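Local coordinates for choline binding protein PCPA (Streptococcus pneumoniae, PDB 4CP6), which is a pneumococcal choline-binding protein and vaccine antigen with leucine-rich repeats, probably held on the cell surface through choline of the cell wall, at residues 120-125 and 145-150; 228-233 and 240-245; 389-394 and 400-405. All blocks are in the same frame, centred on the assembly; numbering follows the deposited sequence.

Contact 1: residues 120-125 and 145-150; sequences IIFDKG and ELPASL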
loop_
_atom_site.group_PDB
_atom_site.type_symbol
_atom_site.label_atom_id
_atom_site.label_comp_id
_atom_site.label_asym_id
_atom_site.label_seq_id
_atom_site.Cartn_x
_atom_site.Cartn_y
_atom_site.Cartn_z
ATOM N N ILE A 120 22.383 -4.241 0.425
ATOM C CA ILE A 120 22.426 -5.557 -0.170
ATOM C C ILE A 120 23.094 -5.324 -1.486
ATOM O O ILE A 120 22.610 -4.490 -2.282
ATOM C CB ILE A 120 21.011 -6.150 -0.377
ATOM C CG1 ILE A 120 20.263 -6.328 0.945
ATOM C CG2 ILE A 120 21.049 -7.443 -1.194
ATOM C CD1 ILE A 120 20.804 -7.402 1.860
ATOM N N ILE A 121 24.231 -5.990 -1.702
ATOM C CA ILE A 121 25.018 -5.816 -2.907
ATOM C C ILE A 121 24.917 -7.059 -3.754
ATOM O O ILE A 121 25.077 -8.177 -3.246
ATOM C CB ILE A 121 26.497 -5.541 -2.513
ATOM C CG1 ILE A 121 26.616 -4.304 -1.588
ATOM C CG2 ILE A 121 27.412 -5.433 -3.763
ATOM C CD1 ILE A 121 27.757 -4.380 -0.624
ATOM N N PHE A 122 24.699 -6.888 -5.055
ATOM C CA PHE A 122 24.673 -8.033 -5.949
ATOM C C PHE A 122 25.989 -8.147 -6.683
ATOM O O PHE A 122 26.477 -7.162 -7.254
ATOM C CB PHE A 122 23.529 -7.922 -6.979
ATOM C CG PHE A 122 22.194 -8.049 -6.305
ATOM C CD1 PHE A 122 21.543 -6.928 -5.799
ATOM C CD2 PHE A 122 21.590 -9.292 -6.149
ATOM C CE1 PHE A 122 20.355 -7.056 -5.081
ATOM C CE2 PHE A 122 20.371 -9.411 -5.486
ATOM C CZ PHE A 122 19.759 -8.289 -4.948
ATOM N N ASP A 123 26.551 -9.364 -6.713
ATOM C CA ASP A 123 27.747 -9.604 -7.514
ATOM C C ASP A 123 27.312 -9.477 -8.962
ATOM O O ASP A 123 26.139 -9.707 -9.286
ATOM C CB ASP A 123 28.284 -11.034 -7.305
ATOM C CG ASP A 123 29.125 -11.257 -6.068
ATOM O OD1 ASP A 123 29.630 -10.269 -5.503
ATOM O OD2 ASP A 123 29.350 -12.433 -5.712
ATOM N N LYS A 124 28.262 -9.163 -9.851
ATOM C CA LYS A 124 27.982 -9.052 -11.273
ATOM C C LYS A 124 27.342 -10.359 -11.819
ATOM O O LYS A 124 27.647 -11.445 -11.323
ATOM C CB LYS A 124 29.291 -8.736 -12.026
ATOM C CG LYS A 124 29.101 -8.062 -13.379
ATOM C CD LYS A 124 30.447 -7.744 -14.037
ATOM C CE LYS A 124 30.307 -7.100 -15.398
ATOM N NZ LYS A 124 29.902 -8.081 -16.444
ATOM N N GLY A 125 26.435 -10.228 -12.785
ATOM C CA GLY A 125 25.779 -11.361 -13.418
ATOM C C GLY A 125 24.762 -12.071 -12.546
ATOM O O GLY A 125 24.560 -13.281 -12.694
ATOM N N GLU A 145 20.041 -1.795 -5.362
ATOM C CA GLU A 145 19.886 -1.739 -6.805
ATOM C C GLU A 145 19.555 -3.162 -7.232
ATOM O O GLU A 145 20.400 -4.068 -7.093
ATOM C CB GLU A 145 21.172 -1.274 -7.487
ATOM C CG GLU A 145 21.017 -1.203 -8.997
ATOM C CD GLU A 145 22.163 -0.576 -9.775
ATOM O OE1 GLU A 145 22.964 0.185 -9.183
ATOM O OE2 GLU A 145 22.206 -0.782 -11.007
ATOM N N LEU A 146 18.300 -3.393 -7.693
ATOM C CA LEU A 146 17.845 -4.730 -8.044
ATOM C C LEU A 146 18.349 -5.137 -9.399
ATOM O O LEU A 146 18.364 -4.297 -10.313
ATOM C CB LEU A 146 16.322 -4.844 -7.895
ATOM C CG LEU A 146 15.869 -4.664 -6.437
ATOM C CD1 LEU A 146 14.367 -4.503 -6.331
ATOM C CD2 LEU A 146 16.314 -5.839 -5.560
ATOM N N PRO A 147 18.808 -6.382 -9.567
ATOM C CA PRO A 147 19.465 -6.765 -10.830
ATOM C C PRO A 147 18.489 -6.910 -11.974
ATOM O O PRO A 147 17.294 -7.106 -11.753
ATOM C CB PRO A 147 20.118 -8.106 -10.495
ATOM C CG PRO A 147 19.240 -8.685 -9.403
ATOM C CD PRO A 147 18.870 -7.470 -8.569
ATOM N N ALA A 148 19.020 -6.879 -13.198
ATOM C CA ALA A 148 18.220 -6.986 -14.404
ATOM C C ALA A 148 17.442 -8.290 -14.525
ATOM O O ALA A 148 16.362 -8.330 -15.111
ATOM C CB ALA A 148 19.127 -6.821 -15.622
ATOM N N SER A 149 17.980 -9.392 -13.952
ATOM C CA SER A 149 17.344 -10.690 -14.013
ATOM C C SER A 149 16.029 -10.737 -13.225
ATOM O O SER A 149 15.247 -11.635 -13.461
ATOM C CB SER A 149 18.290 -11.725 -13.410
ATOM O OG SER A 149 18.763 -11.312 -12.142
ATOM N N LEU A 150 15.831 -9.814 -12.273
ATOM C CA LEU A 150 14.653 -9.902 -11.406
ATOM C C LEU A 150 13.358 -9.700 -12.177
ATOM O O LEU A 150 13.195 -8.681 -12.834
ATOM C CB LEU A 150 14.803 -8.900 -10.277
ATOM C CG LEU A 150 13.622 -8.847 -9.287
ATOM C CD1 LEU A 150 13.592 -10.102 -8.399
ATOM C CD2 LEU A 150 13.722 -7.605 -8.437
HETATM O O HOH W 1 22.553 -2.927 -4.424
#
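F122 turns one face of its ring to P147, whose CD sits over the middle of it, 3.7 Å from the ring centroid and only 6° off the ring normal: a CH-pi contact of nearly ideal placement. The two side chains cross at about a right angle. P147 CG lies to one side, 4.1 Å from both F122 CD2 and F122 CE2. The first torsion of F122 sets CG anti to its own carbonyl carbon (chi1 -68°) and sends the ring across the gap between the strands. E145 O approaches F122 CD1 obliquely at 3.3 Å, while L146 CD2 reaches F122 CE1 at 4.2 Å. Earlier along both strands, one water joins the two backbones, donating to I120 O (2.7 Å) and accepting from E145 N (2.9 Å). P147 also opens a type I turn, closed by the bond from L150 N to P147 O. Strands 119-122 and 143-146 are neighbours in a parallel sheet of the BspA-type leucine-rich repeat region; on the far side of the first lies strand 97-100, where I100 touches F122, and beyond the second runs strand 166-169, with F169 packed on L146.

Contact 2: residues 228-233 and 240-245; sequences DGVLFS and IYYPSQ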
loop_
_atom_site.group_PDB
_atom_site.type_symbol
_atom_site.label_atom_id
_atom_site.label_comp_id
_atom_site.label_asym_id
_atom_site.label_seq_id
_atom_site.Cartn_x
_atom_site.Cartn_y
_atom_site.Cartn_z
ATOM N N ASP A 228 3.319 14.170 -14.274
ATOM C CA ASP A 228 3.663 15.083 -13.178
ATOM C C ASP A 228 3.853 14.320 -11.858
ATOM O O ASP A 228 3.555 14.817 -10.762
ATOM C CB ASP A 228 2.653 16.251 -13.084
ATOM C CG ASP A 228 2.656 17.129 -14.327
ATOM O OD1 ASP A 228 3.759 17.445 -14.830
ATOM O OD2 ASP A 228 1.560 17.464 -14.819
ATOM N N GLY A 229 4.402 13.119 -11.997
ATOM C CA GLY A 229 4.757 12.261 -10.876
ATOM C C GLY A 229 3.624 11.413 -10.333
ATOM O O GLY A 229 3.861 10.633 -9.409
ATOM N N VAL A 230 2.436 11.510 -10.938
ATOM C CA VAL A 230 1.232 10.740 -10.562
ATOM C C VAL A 230 1.164 9.488 -11.408
ATOM O O VAL A 230 1.279 9.575 -12.633
ATOM C CB VAL A 230 -0.055 11.588 -10.716
ATOM C CG1 VAL A 230 -1.281 10.818 -10.234
ATOM C CG2 VAL A 230 0.072 12.889 -9.924
ATOM N N LEU A 231 0.985 8.327 -10.765
ATOM C CA LEU A 231 0.944 7.048 -11.460
ATOM C C LEU A 231 -0.463 6.684 -11.912
ATOM O O LEU A 231 -1.386 6.650 -11.096
ATOM C CB LEU A 231 1.520 5.963 -10.545
ATOM C CG LEU A 231 1.533 4.539 -11.074
ATOM C CD1 LEU A 231 2.518 4.369 -12.237
ATOM C CD2 LEU A 231 1.937 3.587 -9.950
ATOM N N PHE A 232 -0.619 6.376 -13.211
ATOM C CA PHE A 232 -1.849 5.962 -13.838
ATOM C C PHE A 232 -1.625 4.676 -14.617
ATOM O O PHE A 232 -0.488 4.339 -14.980
ATOM C CB PHE A 232 -2.260 7.006 -14.896
ATOM C CG PHE A 232 -2.780 8.326 -14.381
ATOM C CD1 PHE A 232 -1.904 9.344 -14.035
ATOM C CD2 PHE A 232 -4.139 8.529 -14.206
ATOM C CE1 PHE A 232 -2.384 10.575 -13.585
ATOM C CE2 PHE A 232 -4.619 9.760 -13.753
ATOM C CZ PHE A 232 -3.732 10.764 -13.423
ATOM N N SER A 233 -2.716 4.035 -14.992
ATOM C CA SER A 233 -2.662 3.020 -16.045
ATOM C C SER A 233 -2.328 3.786 -17.351
ATOM O O SER A 233 -2.604 4.986 -17.463
ATOM C CB SER A 233 -4.002 2.319 -16.211
ATOM O OG SER A 233 -5.067 3.236 -16.455
ATOM N N ILE A 240 -3.708 5.401 -10.100
ATOM C CA ILE A 240 -3.232 4.395 -9.170
ATOM C C ILE A 240 -2.652 5.031 -7.909
ATOM O O ILE A 240 -2.972 4.586 -6.802
ATOM C CB ILE A 240 -2.211 3.466 -9.867
ATOM C CG1 ILE A 240 -2.876 2.756 -11.066
ATOM C CG2 ILE A 240 -1.625 2.412 -8.878
ATOM C CD1 ILE A 240 -1.897 2.005 -11.978
ATOM N N TYR A 241 -1.754 6.017 -8.065
ATOM C CA TYR A 241 -1.136 6.597 -6.881
ATOM C C TYR A 241 -0.732 8.022 -7.090
ATOM O O TYR A 241 0.015 8.325 -8.033
ATOM C CB TYR A 241 0.064 5.754 -6.406
ATOM C CG TYR A 241 0.618 6.271 -5.091
ATOM C CD1 TYR A 241 -0.178 6.319 -3.944
ATOM C CD2 TYR A 241 1.919 6.768 -5.005
ATOM C CE1 TYR A 241 0.312 6.834 -2.746
ATOM C CE2 TYR A 241 2.434 7.234 -3.801
ATOM C CZ TYR A 241 1.624 7.288 -2.680
ATOM O OH TYR A 241 2.111 7.822 -1.502
ATOM N N TYR A 242 -1.196 8.910 -6.176
ATOM C CA TYR A 242 -0.821 10.312 -6.155
ATOM C C TYR A 242 0.200 10.431 -5.017
ATOM O O TYR A 242 -0.156 10.232 -3.840
ATOM C CB TYR A 242 -2.054 11.143 -5.871
ATOM C CG TYR A 242 -1.798 12.631 -6.024
ATOM C CD1 TYR A 242 -1.230 13.371 -4.989
ATOM C CD2 TYR A 242 -2.200 13.310 -7.170
ATOM C CE1 TYR A 242 -1.038 14.746 -5.106
ATOM C CE2 TYR A 242 -2.020 14.687 -7.293
ATOM C CZ TYR A 242 -1.424 15.392 -6.270
ATOM O OH TYR A 242 -1.289 16.756 -6.386
ATOM N N PRO A 243 1.480 10.740 -5.307
ATOM C CA PRO A 243 2.485 10.763 -4.224
ATOM C C PRO A 243 2.120 11.652 -3.057
ATOM O O PRO A 243 1.722 12.788 -3.283
ATOM C CB PRO A 243 3.768 11.210 -4.923
ATOM C CG PRO A 243 3.569 10.708 -6.346
ATOM C CD PRO A 243 2.091 10.963 -6.626
ATOM N N SER A 244 2.256 11.143 -1.816
ATOM C CA SER A 244 1.826 11.897 -0.649
ATOM C C SER A 244 2.551 13.219 -0.511
ATOM O O SER A 244 1.996 14.164 0.082
ATOM C CB SER A 244 1.971 11.086 0.637
ATOM O OG SER A 244 3.329 10.864 1.000
ATOM N N GLN A 245 3.811 13.287 -1.027
ATOM C CA GLN A 245 4.619 14.510 -0.838
ATOM C C GLN A 245 4.676 15.382 -2.080
ATOM O O GLN A 245 5.438 16.358 -2.095
ATOM C CB GLN A 245 6.032 14.201 -0.293
ATOM C CG GLN A 245 6.035 13.314 0.941
ATOM C CD GLN A 245 5.092 13.803 2.010
ATOM O OE1 GLN A 245 3.978 13.261 2.198
ATOM N NE2 GLN A 245 5.514 14.821 2.738
#
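L231 O takes two N-H groups from the neighbouring strand: I240 N at 2.8 Å and Y241 N at 3.1 Å. The bond from Y241 is the straighter, 164° at its hydrogen against 140° for I240, and both donors are tilted somewhat from the carbonyl plane. In return L231 N donates to Y241 O at 2.9 Å, which makes L231 and Y241 an antiparallel hydrogen-bonded pair. With I240 and Y241 both set against L231, strand 238-241 carries a classic beta bulge. I240 points its side chain at the partner strand: L231 CD2 meets I240 CG2 at 3.9 Å, while I240 CG1, lying beside the backbone N (chi1 -60°), carries CD1 to the backbone between F232 and S233, 3.7 Å from S233 N. Further along, V230 meets the strand's end and the residue after it with both branches. Its CG2 lies obliquely against the Y242 ring, 3.6 Å from Y242 CD2, and CG1 rests beside Y241 O. P243 closes this end, its CG packed tightly on G229 O at 3.1 Å, and its N lies over one face of the Y241 ring, offset toward the rim. The hairpin of strands 230-233 and 238-241 is almost wholly buried here. Strand 224-227 pairs with its first arm and strand 259-260 continues the sheet beyond the second; F206 stacks on Y241, F265 stacks on Y242, and Y251 of strand 250-252 meets Y242 edge-to-face.

Contact 3: residues 389-394 and 400-405; sequences VKFYVT and DVLKSN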
loop_
_atom_site.group_PDB
_atom_site.type_symbol
_atom_site.label_atom_id
_atom_site.label_comp_id
_atom_site.label_asym_id
_atom_site.label_seq_id
_atom_site.Cartn_x
_atom_site.Cartn_y
_atom_site.Cartn_z
ATOM N N VAL A 389 -26.064 18.477 15.414
ATOM C CA VAL A 389 -26.154 18.553 13.962
ATOM C C VAL A 389 -27.622 18.753 13.576
ATOM O O VAL A 389 -28.498 18.066 14.104
ATOM C CB VAL A 389 -25.590 17.266 13.298
ATOM C CG1 VAL A 389 -25.731 17.334 11.770
ATOM C CG2 VAL A 389 -24.124 17.044 13.674
ATOM N N LYS A 390 -27.880 19.671 12.639
ATOM C CA LYS A 390 -29.216 19.935 12.145
ATOM C C LYS A 390 -29.446 19.195 10.846
ATOM O O LYS A 390 -28.553 19.191 9.975
ATOM C CB LYS A 390 -29.415 21.428 11.863
ATOM C CG LYS A 390 -28.826 22.375 12.864
ATOM C CD LYS A 390 -28.745 23.746 12.263
ATOM C CE LYS A 390 -27.580 24.454 12.860
ATOM N NZ LYS A 390 -27.893 25.095 14.162
ATOM N N PHE A 391 -30.632 18.624 10.680
ATOM C CA PHE A 391 -30.994 18.012 9.410
ATOM C C PHE A 391 -31.967 18.879 8.668
ATOM O O PHE A 391 -32.901 19.436 9.283
ATOM C CB PHE A 391 -31.639 16.646 9.604
ATOM C CG PHE A 391 -30.690 15.519 9.940
ATOM C CD1 PHE A 391 -30.352 15.243 11.260
ATOM C CD2 PHE A 391 -30.184 14.696 8.939
ATOM C CE1 PHE A 391 -29.503 14.176 11.572
ATOM C CE2 PHE A 391 -29.326 13.632 9.251
ATOM C CZ PHE A 391 -28.988 13.381 10.563
ATOM N N TYR A 392 -31.852 18.898 7.334
ATOM C CA TYR A 392 -32.756 19.614 6.430
ATOM C C TYR A 392 -33.292 18.532 5.497
ATOM O O TYR A 392 -32.504 17.858 4.794
ATOM C CB TYR A 392 -32.039 20.759 5.685
ATOM C CG TYR A 392 -31.447 21.827 6.587
ATOM C CD1 TYR A 392 -30.221 21.640 7.211
ATOM C CD2 TYR A 392 -32.134 23.022 6.841
ATOM C CE1 TYR A 392 -29.685 22.608 8.068
ATOM C CE2 TYR A 392 -31.599 24.000 7.684
ATOM C CZ TYR A 392 -30.374 23.787 8.300
ATOM O OH TYR A 392 -29.815 24.745 9.134
ATOM N N VAL A 393 -34.610 18.306 5.508
ATOM C CA VAL A 393 -35.228 17.222 4.737
ATOM C C VAL A 393 -36.391 17.755 3.886
ATOM O O VAL A 393 -36.830 18.888 4.098
ATOM C CB VAL A 393 -35.674 16.034 5.623
ATOM C CG1 VAL A 393 -34.492 15.468 6.421
ATOM C CG2 VAL A 393 -36.807 16.432 6.572
ATOM N N THR A 394 -36.894 16.935 2.951
ATOM C CA THR A 394 -37.922 17.395 2.015
ATOM C C THR A 394 -39.329 17.088 2.456
ATOM O O THR A 394 -40.258 17.655 1.879
ATOM C CB THR A 394 -37.671 16.793 0.611
ATOM O OG1 THR A 394 -37.812 15.381 0.698
ATOM C CG2 THR A 394 -36.315 17.190 0.037
ATOM N N ASP A 400 -39.916 11.675 9.956
ATOM C CA ASP A 400 -40.373 10.552 10.791
ATOM C C ASP A 400 -39.382 9.404 10.750
ATOM O O ASP A 400 -39.102 8.768 11.770
ATOM C CB ASP A 400 -41.755 10.035 10.341
ATOM C CG ASP A 400 -42.896 11.019 10.509
ATOM O OD1 ASP A 400 -42.752 11.970 11.308
ATOM O OD2 ASP A 400 -43.939 10.818 9.857
ATOM N N VAL A 401 -38.856 9.113 9.553
ATOM C CA VAL A 401 -37.859 8.043 9.419
ATOM C C VAL A 401 -36.600 8.399 10.237
ATOM O O VAL A 401 -36.084 7.562 11.014
ATOM C CB VAL A 401 -37.533 7.799 7.927
ATOM C CG1 VAL A 401 -36.288 6.923 7.791
ATOM C CG2 VAL A 401 -38.733 7.176 7.208
ATOM N N LEU A 402 -36.117 9.629 10.118
ATOM C CA LEU A 402 -34.954 10.034 10.929
ATOM C C LEU A 402 -35.227 9.963 12.422
ATOM O O LEU A 402 -34.427 9.380 13.154
ATOM C CB LEU A 402 -34.494 11.442 10.589
ATOM C CG LEU A 402 -33.729 11.615 9.303
ATOM C CD1 LEU A 402 -33.474 13.084 9.049
ATOM C CD2 LEU A 402 -32.360 10.852 9.345
ATOM N N LYS A 403 -36.360 10.520 12.898
ATOM C CA LYS A 403 -36.672 10.482 14.320
ATOM C C LYS A 403 -36.728 9.066 14.867
ATOM O O LYS A 403 -36.391 8.839 16.032
ATOM C CB LYS A 403 -38.026 11.133 14.594
ATOM C CG LYS A 403 -38.020 12.647 14.481
ATOM C CD LYS A 403 -39.437 13.219 14.568
ATOM C CE LYS A 403 -39.876 13.539 15.980
ATOM N NZ LYS A 403 -41.095 14.390 15.993
ATOM N N SER A 404 -37.206 8.122 14.043
ATOM C CA SER A 404 -37.358 6.754 14.483
ATOM C C SER A 404 -36.021 5.997 14.551
ATOM O O SER A 404 -35.905 5.026 15.300
ATOM C CB SER A 404 -38.308 6.028 13.548
ATOM O OG SER A 404 -38.527 4.708 13.999
ATOM N N ASN A 405 -35.004 6.435 13.789
ATOM C CA ASN A 405 -33.734 5.710 13.675
ATOM C C ASN A 405 -32.540 6.396 14.290
ATOM O O ASN A 405 -31.568 5.703 14.622
ATOM C CB ASN A 405 -33.467 5.381 12.213
ATOM C CG ASN A 405 -34.514 4.433 11.682
ATOM O OD1 ASN A 405 -35.485 4.829 10.986
ATOM N ND2 ASN A 405 -34.421 3.195 12.085
#
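The backbones of strand 390-393 and helix 396-405 stay well apart, CA of F391 and CA of L402 being 9.0 Å from each other at their nearest, and side chains alone bridge the gap. L402 supplies the central one. Its extended second torsion (chi2 174°) carries CD1 out to the strand, where it touches two residues of the same strand face. It lies over a face of the F391 ring, 4.1 Å from the centroid and 28° off the normal, displaced toward F391 CD2, which is 3.7 Å from L402 CD1; this is a CH-pi contact. V393 CG1 comes to 3.7 Å from the same L402 methyl, from a direction roughly at right angles, the two side chains sliding past each other in opposite directions. L402 CD2 adds a looser touch on F391 CE2 at 4.1 Å. All three residues are buried in a purely apolar contact. F383 meets the F391 ring edge-to-face, and I412 touches both L402 and V393. Strand 390-393, helix 396-405 and strand 412-414 form a beta-alpha-beta unit with its strands parallel and adjacent, and the contact packs the helix against the first strand. In this leucine-rich repeat protein the unit ends the parallel sheet that begins at strand 319-322.

How the contacts relate
Along the chain the three contacts follow in series, with neither nesting nor crossing. Contact 1 closes first, its 19 intervening residues leading from one strand of the N-terminal parallel sheet to the next. Contact 2 closes a hairpin in mid-chain, with six residues between its segments, within a mixed sheet continued by strands 259-260 to 328-329. Contact 3 comes last, spanning five residues near the C-terminal end. The centres of contacts 1 and 2 are 27 Å apart, those of 2 and 3 40 Å, and those of 1 and 3 63 Å, the outer pair on opposite sides of the chain's centre. Contact 1 joins neighbouring strands, contact 2 the arms of a hairpin, and contact 3 a strand and the following helix.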